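PDB 3S3T: nucleotide-binding protein, universal stress protein UspA family from Lactobacillus plantarum, which binds ATP and, as a member of the universal stress protein UspA family, probably takes part in the cellular response to stress. Local coordinates for residues A64-Q75 with N85-G93. Sequence-based numbering, arbitrary orientation.
Sequences AAHAKDAMRQRQ and NLKTEISYG
Met-71 and Thr-88 meet midway along this contact, the two side chains running side by side with opposite headings, SE of Met-71 3.8 Å from CG2 of Thr-88. A bend at chi2 of the selenomethionine chain then carries its CE to CD1 of Ile-90, also 3.8 Å away. Ile-90 is shared: CD1 also rests on CB of Ala-67, while CG1 lies beside the aliphatic CG of Lys-68. Farther along, the hydroxyl end of Tyr-92 reaches back to the helix, its OH 3.4 Å from CB of Ala-64.

At the other end Leu-86 lays CD2 against the backbone of Gln-75 and CB of Arg-74, whose guanidinium turns away to Gln-19 and Phe-22. Gln-75 folds back at chi2 (-87°), bringing NE2 2.9 Å from O of Leu-86; the donor sits above the carbonyl plane, and the N-H...O angle is a bent 136°. Shortening Gln-75 to an alanine would probably cost the Leu-86 carbonyl its side-chain donor and strip the amide from beside CG2 of Thr-88.

The pairing illustrates the second half of a right-handed beta-alpha-beta crossover, from strand 35-43 through helix 53-78 to strand 87-93, outermost in this chain's sheet; segment 64-75 runs nearly antiparallel (168°) to that strand. Chemically, the union is mainly apolar, small alanines admitting larger strand side chains, with one bent amide bond, off the carbonyl's lone pairs, tying the backbone at Leu-86, just before the strand.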
ATOM      1  N   ALA A  64      22.603  -2.037 -19.006  1.00 25.91           N
ATOM      2  CA  ALA A  64      23.109  -0.651 -18.987  1.00 26.59           C
ATOM      3  C   ALA A  64      23.347  -0.105 -20.408  1.00 27.46           C
ATOM      4  O   ALA A  64      22.996   1.021 -20.704  1.00 26.67           O
ATOM      5  CB  ALA A  64      24.428  -0.573 -18.160  1.00 26.64           C
ATOM      6  N   ALA A  65      23.922  -0.923 -21.284  1.00 28.02           N
ATOM      7  CA  ALA A  65      24.198  -0.478 -22.635  1.00 29.05           C
ATOM      8  C   ALA A  65      22.903  -0.231 -23.409  1.00 28.79           C
ATOM      9  O   ALA A  65      22.793   0.740 -24.124  1.00 28.28           O
ATOM     10  CB  ALA A  65      25.149  -1.474 -23.378  1.00 30.08           C
ATOM     11  N   HIS A  66      21.916  -1.101 -23.226  1.00 28.94           N
ATOM     12  CA  HIS A  66      20.595  -0.915 -23.810  1.00 29.32           C
ATOM     13  C   HIS A  66      19.934   0.372 -23.315  1.00 28.16           C
ATOM     14  O   HIS A  66      19.390   1.127 -24.097  1.00 27.26           O
ATOM     15  CB  HIS A  66      19.693  -2.099 -23.473  1.00 29.73           C
ATOM     16  CG  HIS A  66      18.282  -1.938 -23.967  1.00 34.24           C
ATOM     17  ND1 HIS A  66      17.943  -2.049 -25.307  1.00 39.68           N
ATOM     18  CD2 HIS A  66      17.133  -1.651 -23.310  1.00 35.81           C
ATOM     19  CE1 HIS A  66      16.644  -1.849 -25.447  1.00 42.27           C
ATOM     20  NE2 HIS A  66      16.126  -1.611 -24.251  1.00 40.98           N
ATOM     21  N   ALA A  67      19.946   0.571 -22.010  1.00 26.82           N
ATOM     22  CA  ALA A  67      19.470   1.819 -21.409  1.00 26.65           C
ATOM     23  C   ALA A  67      20.168   3.063 -22.020  1.00 27.03           C
ATOM     24  O   ALA A  67      19.527   4.098 -22.286  1.00 26.32           O
ATOM     25  CB  ALA A  67      19.709   1.771 -19.900  1.00 25.31           C
ATOM     26  N   LYS A  68      21.477   2.971 -22.214  1.00 28.05           N
ATOM     27  CA  LYS A  68      22.252   4.097 -22.751  0.60 29.38           C
ATOM     28  C   LYS A  68      21.795   4.417 -24.166  1.00 30.19           C
ATOM     29  O   LYS A  68      21.720   5.572 -24.556  1.00 29.40           O
ATOM     30  CB  LYS A  68      23.761   3.806 -22.670  0.60 30.63           C
ATOM     31  CG  LYS A  68      24.277   3.894 -21.196  0.60 31.26           C
ATOM     32  CD  LYS A  68      25.815   3.646 -21.006  0.60 33.66           C
ATOM     33  CE  LYS A  68      26.150   2.321 -20.262  0.60 31.88           C
ATOM     34  NZ  LYS A  68      26.904   1.295 -21.098  0.60 30.04           N
ATOM     35  N   ASP A  69      21.457   3.380 -24.931  1.00 30.73           N
ATOM     36  CA  ASP A  69      20.952   3.612 -26.278  1.00 33.05           C
ATOM     37  C   ASP A  69      19.554   4.238 -26.227  1.00 31.51           C
ATOM     38  O   ASP A  69      19.220   5.072 -27.065  1.00 30.88           O
ATOM     39  CB  ASP A  69      20.938   2.324 -27.118  1.00 34.44           C
ATOM     40  CG  ASP A  69      20.364   2.568 -28.494  1.00 40.02           C
ATOM     41  OD1 ASP A  69      21.076   3.181 -29.343  1.00 45.51           O
ATOM     42  OD2 ASP A  69      19.179   2.209 -28.695  1.00 45.36           O
ATOM     43  N   ALA A  70      18.728   3.847 -25.260  1.00 30.35           N
ATOM     44  CA  ALA A  70      17.420   4.495 -25.143  1.00 30.04           C
ATOM     45  C   ALA A  70      17.573   5.994 -24.750  1.00 29.92           C
ATOM     46  O   ALA A  70      16.805   6.837 -25.198  1.00 29.18           O
ATOM     47  CB  ALA A  70      16.559   3.769 -24.166  1.00 29.62           C
HETATM   48  N   MSE A  71      18.578   6.304 -23.927  1.00 29.79           N
HETATM   49  CA  MSE A  71      18.851   7.679 -23.506  1.00 30.10           C
HETATM   50  C   MSE A  71      19.314   8.528 -24.700  1.00 32.27           C
HETATM   51  O   MSE A  71      18.832   9.646 -24.896  1.00 32.07           O
HETATM   52  CB  MSE A  71      19.897   7.695 -22.400  1.00 30.05           C
HETATM   53  CG  MSE A  71      19.410   7.125 -21.077  1.00 27.82           C
HETATM   54 SE   MSE A  71      17.821   8.074 -20.405  0.70 30.23          SE
HETATM   55  CE  MSE A  71      17.660   7.090 -18.750  1.00 23.11           C
ATOM     56  N   ARG A  72      20.228   7.977 -25.503  1.00 34.01           N
ATOM     57  CA  ARG A  72      20.623   8.602 -26.762  1.00 37.09           C
ATOM     58  C   ARG A  72      19.414   9.026 -27.581  1.00 36.63           C
ATOM     59  O   ARG A  72      19.316  10.190 -27.958  1.00 36.18           O
ATOM     60  CB  ARG A  72      21.487   7.661 -27.577  1.00 39.18           C
ATOM     61  CG  ARG A  72      22.952   7.661 -27.154  1.00 45.29           C
ATOM     62  CD  ARG A  72      23.864   7.064 -28.252  1.00 52.14           C
ATOM     63  NE  ARG A  72      25.233   6.806 -27.766  1.00 58.25           N
ATOM     64  CZ  ARG A  72      25.604   5.809 -26.949  1.00 61.02           C
ATOM     65  NH1 ARG A  72      24.720   4.932 -26.479  1.00 60.96           N
ATOM     66  NH2 ARG A  72      26.884   5.690 -26.591  1.00 64.14           N
ATOM     67  N   GLN A  73      18.486   8.103 -27.815  1.00 36.50           N
ATOM     68  CA  GLN A  73      17.245   8.414 -28.539  1.00 37.24           C
ATOM     69  C   GLN A  73      16.451   9.507 -27.847  1.00 36.08           C
ATOM     70  O   GLN A  73      15.883  10.384 -28.504  1.00 35.48           O
ATOM     71  CB  GLN A  73      16.339   7.193 -28.686  1.00 37.52           C
ATOM     72  CG  GLN A  73      16.877   6.085 -29.568  1.00 41.88           C
ATOM     73  CD  GLN A  73      15.851   4.969 -29.789  1.00 45.27           C
ATOM     74  OE1 GLN A  73      15.508   4.220 -28.873  1.00 48.52           O
ATOM     75  NE2 GLN A  73      15.370   4.855 -31.021  1.00 51.81           N
ATOM     76  N   ARG A  74      16.396   9.469 -26.518  1.00 34.75           N
ATOM     77  CA  ARG A  74      15.648  10.494 -25.810  1.00 33.84           C
ATOM     78  C   ARG A  74      16.267  11.910 -25.989  1.00 34.66           C
ATOM     79  O   ARG A  74      15.533  12.865 -26.165  1.00 32.75           O
ATOM     80  CB  ARG A  74      15.467  10.131 -24.333  1.00 32.57           C
ATOM     81  CG  ARG A  74      14.483   8.974 -24.126  1.00 30.75           C
ATOM     82  CD  ARG A  74      14.319   8.631 -22.686  1.00 28.06           C
ATOM     83  NE  ARG A  74      13.480   7.442 -22.496  1.00 25.98           N
ATOM     84  CZ  ARG A  74      13.916   6.263 -22.087  1.00 24.72           C
ATOM     85  NH1 ARG A  74      15.201   6.055 -21.779  1.00 25.87           N
ATOM     86  NH2 ARG A  74      13.059   5.286 -21.981  1.00 26.11           N
ATOM     87  N   GLN A  75      17.598  12.015 -25.946  1.00 35.56           N
ATOM     88  CA  GLN A  75      18.306  13.296 -26.153  1.00 37.51           C
ATOM     89  C   GLN A  75      17.988  13.855 -27.517  1.00 39.19           C
ATOM     90  O   GLN A  75      17.871  15.069 -27.674  1.00 40.03           O
ATOM     91  CB  GLN A  75      19.820  13.126 -26.092  1.00 38.40           C
ATOM     92  CG  GLN A  75      20.377  12.882 -24.725  1.00 39.76           C
ATOM     93  CD  GLN A  75      20.675  14.159 -23.970  1.00 44.31           C
ATOM     94  OE1 GLN A  75      20.363  15.271 -24.427  1.00 45.59           O
ATOM     95  NE2 GLN A  75      21.285  14.008 -22.792  1.00 44.18           N
ATOM     96  N   ASN A  85      16.579  21.342 -21.705  1.00 31.13           N
ATOM     97  CA  ASN A  85      17.685  20.381 -21.729  1.00 31.91           C
ATOM     98  C   ASN A  85      17.279  18.963 -21.332  1.00 30.46           C
ATOM     99  O   ASN A  85      16.154  18.716 -20.958  1.00 29.32           O
ATOM    100  CB  ASN A  85      18.811  20.859 -20.782  1.00 32.49           C
ATOM    101  CG  ASN A  85      18.303  21.159 -19.392  1.00 32.70           C
ATOM    102  OD1 ASN A  85      17.726  20.280 -18.702  1.00 32.48           O
ATOM    103  ND2 ASN A  85      18.438  22.415 -18.987  1.00 32.85           N
ATOM    104  N   LEU A  86      18.238  18.048 -21.389  1.00 30.54           N
ATOM    105  CA  LEU A  86      18.050  16.722 -20.829  1.00 29.22           C
ATOM    106  C   LEU A  86      19.411  16.256 -20.340  1.00 29.48           C
ATOM    107  O   LEU A  86      20.395  16.250 -21.103  1.00 29.08           O
ATOM    108  CB  LEU A  86      17.488  15.730 -21.856  1.00 28.96           C
ATOM    109  CG  LEU A  86      17.240  14.323 -21.304  1.00 27.58           C
ATOM    110  CD1 LEU A  86      16.002  14.335 -20.389  1.00 25.23           C
ATOM    111  CD2 LEU A  86      17.124  13.291 -22.445  1.00 28.05           C
ATOM    112  N   LYS A  87      19.439  15.945 -19.048  1.00 28.92           N
ATOM    113  CA  LYS A  87      20.497  15.163 -18.452  1.00 29.91           C
ATOM    114  C   LYS A  87      19.988  13.705 -18.407  1.00 28.78           C
ATOM    115  O   LYS A  87      18.827  13.463 -18.111  1.00 28.11           O
ATOM    116  CB  LYS A  87      20.798  15.677 -17.043  1.00 30.07           C
ATOM    117  CG  LYS A  87      21.913  14.938 -16.286  1.00 31.98           C
ATOM    118  CD  LYS A  87      21.903  15.251 -14.788  1.00 37.25           C
ATOM    119  CE  LYS A  87      23.316  15.163 -14.201  1.00 41.71           C
ATOM    120  NZ  LYS A  87      23.328  15.101 -12.721  1.00 43.20           N
ATOM    121  N   THR A  88      20.853  12.758 -18.734  1.00 28.98           N
ATOM    122  CA  THR A  88      20.538  11.343 -18.652  1.00 27.53           C
ATOM    123  C   THR A  88      21.492  10.677 -17.663  1.00 29.16           C
ATOM    124  O   THR A  88      22.702  11.002 -17.609  1.00 29.98           O
ATOM    125  CB  THR A  88      20.631  10.678 -20.007  1.00 28.92           C
ATOM    126  OG1 THR A  88      21.977  10.763 -20.522  1.00 28.54           O
ATOM    127  CG2 THR A  88      19.624  11.325 -20.982  1.00 27.40           C
ATOM    128  N   GLU A  89      20.965   9.746 -16.887  1.00 27.48           N
ATOM    129  CA  GLU A  89      21.747   9.092 -15.876  1.00 28.89           C
ATOM    130  C   GLU A  89      21.378   7.620 -15.815  1.00 28.19           C
ATOM    131  O   GLU A  89      20.183   7.267 -15.791  1.00 25.79           O
ATOM    132  CB  GLU A  89      21.421   9.723 -14.530  1.00 30.19           C
ATOM    133  CG  GLU A  89      22.320   9.252 -13.401  1.00 35.71           C
ATOM    134  CD  GLU A  89      23.311  10.288 -12.942  1.00 42.32           C
ATOM    135  OE1 GLU A  89      22.990  11.511 -12.955  1.00 45.21           O
ATOM    136  OE2 GLU A  89      24.400   9.863 -12.492  1.00 48.66           O
ATOM    137  N   ILE A  90      22.398   6.769 -15.779  1.00 27.34           N
ATOM    138  CA  ILE A  90      22.222   5.364 -15.553  1.00 27.35           C
ATOM    139  C   ILE A  90      22.928   5.050 -14.236  1.00 27.39           C
ATOM    140  O   ILE A  90      24.141   5.307 -14.074  1.00 27.07           O
ATOM    141  CB  ILE A  90      22.817   4.522 -16.714  1.00 28.37           C
ATOM    142  CG1 ILE A  90      22.271   4.971 -18.076  1.00 31.18           C
ATOM    143  CG2 ILE A  90      22.616   3.039 -16.470  1.00 29.31           C
ATOM    144  CD1 ILE A  90      20.808   4.957 -18.209  1.00 34.36           C
ATOM    145  N   SER A  91      22.163   4.546 -13.273  1.00 26.39           N
ATOM    146  CA  SER A  91      22.715   4.184 -11.976  1.00 26.75           C
ATOM    147  C   SER A  91      22.456   2.728 -11.663  1.00 26.53           C
ATOM    148  O   SER A  91      21.605   2.090 -12.298  1.00 25.79           O
ATOM    149  CB  SER A  91      22.087   5.063 -10.875  1.00 27.17           C
ATOM    150  OG  SER A  91      22.509   6.416 -11.010  1.00 28.50           O
ATOM    151  N   TYR A  92      23.200   2.228 -10.681  1.00 26.34           N
ATOM    152  CA  TYR A  92      23.155   0.834 -10.236  1.00 25.64           C
ATOM    153  C   TYR A  92      22.701   0.799  -8.770  1.00 25.30           C
ATOM    154  O   TYR A  92      23.244   1.497  -7.907  1.00 24.92           O
ATOM    155  CB  TYR A  92      24.522   0.159 -10.425  1.00 27.67           C
ATOM    156  CG  TYR A  92      25.045   0.315 -11.846  1.00 29.13           C
ATOM    157  CD1 TYR A  92      25.699   1.490 -12.247  1.00 34.51           C
ATOM    158  CD2 TYR A  92      24.885  -0.695 -12.778  1.00 30.84           C
ATOM    159  CE1 TYR A  92      26.168   1.653 -13.565  1.00 35.61           C
ATOM    160  CE2 TYR A  92      25.345  -0.558 -14.095  1.00 30.21           C
ATOM    161  CZ  TYR A  92      25.982   0.610 -14.491  1.00 35.48           C
ATOM    162  OH  TYR A  92      26.440   0.736 -15.803  1.00 36.89           O
ATOM    163  N   GLY A  93      21.640   0.039  -8.495  1.00 24.01           N
ATOM    164  CA  GLY A  93      21.157  -0.094  -7.108  1.00 24.17           C
ATOM    165  C   GLY A  93      19.780  -0.700  -7.156  1.00 23.57           C
ATOM    166  O   GLY A  93      19.355  -1.225  -8.204  1.00 23.36           O
TER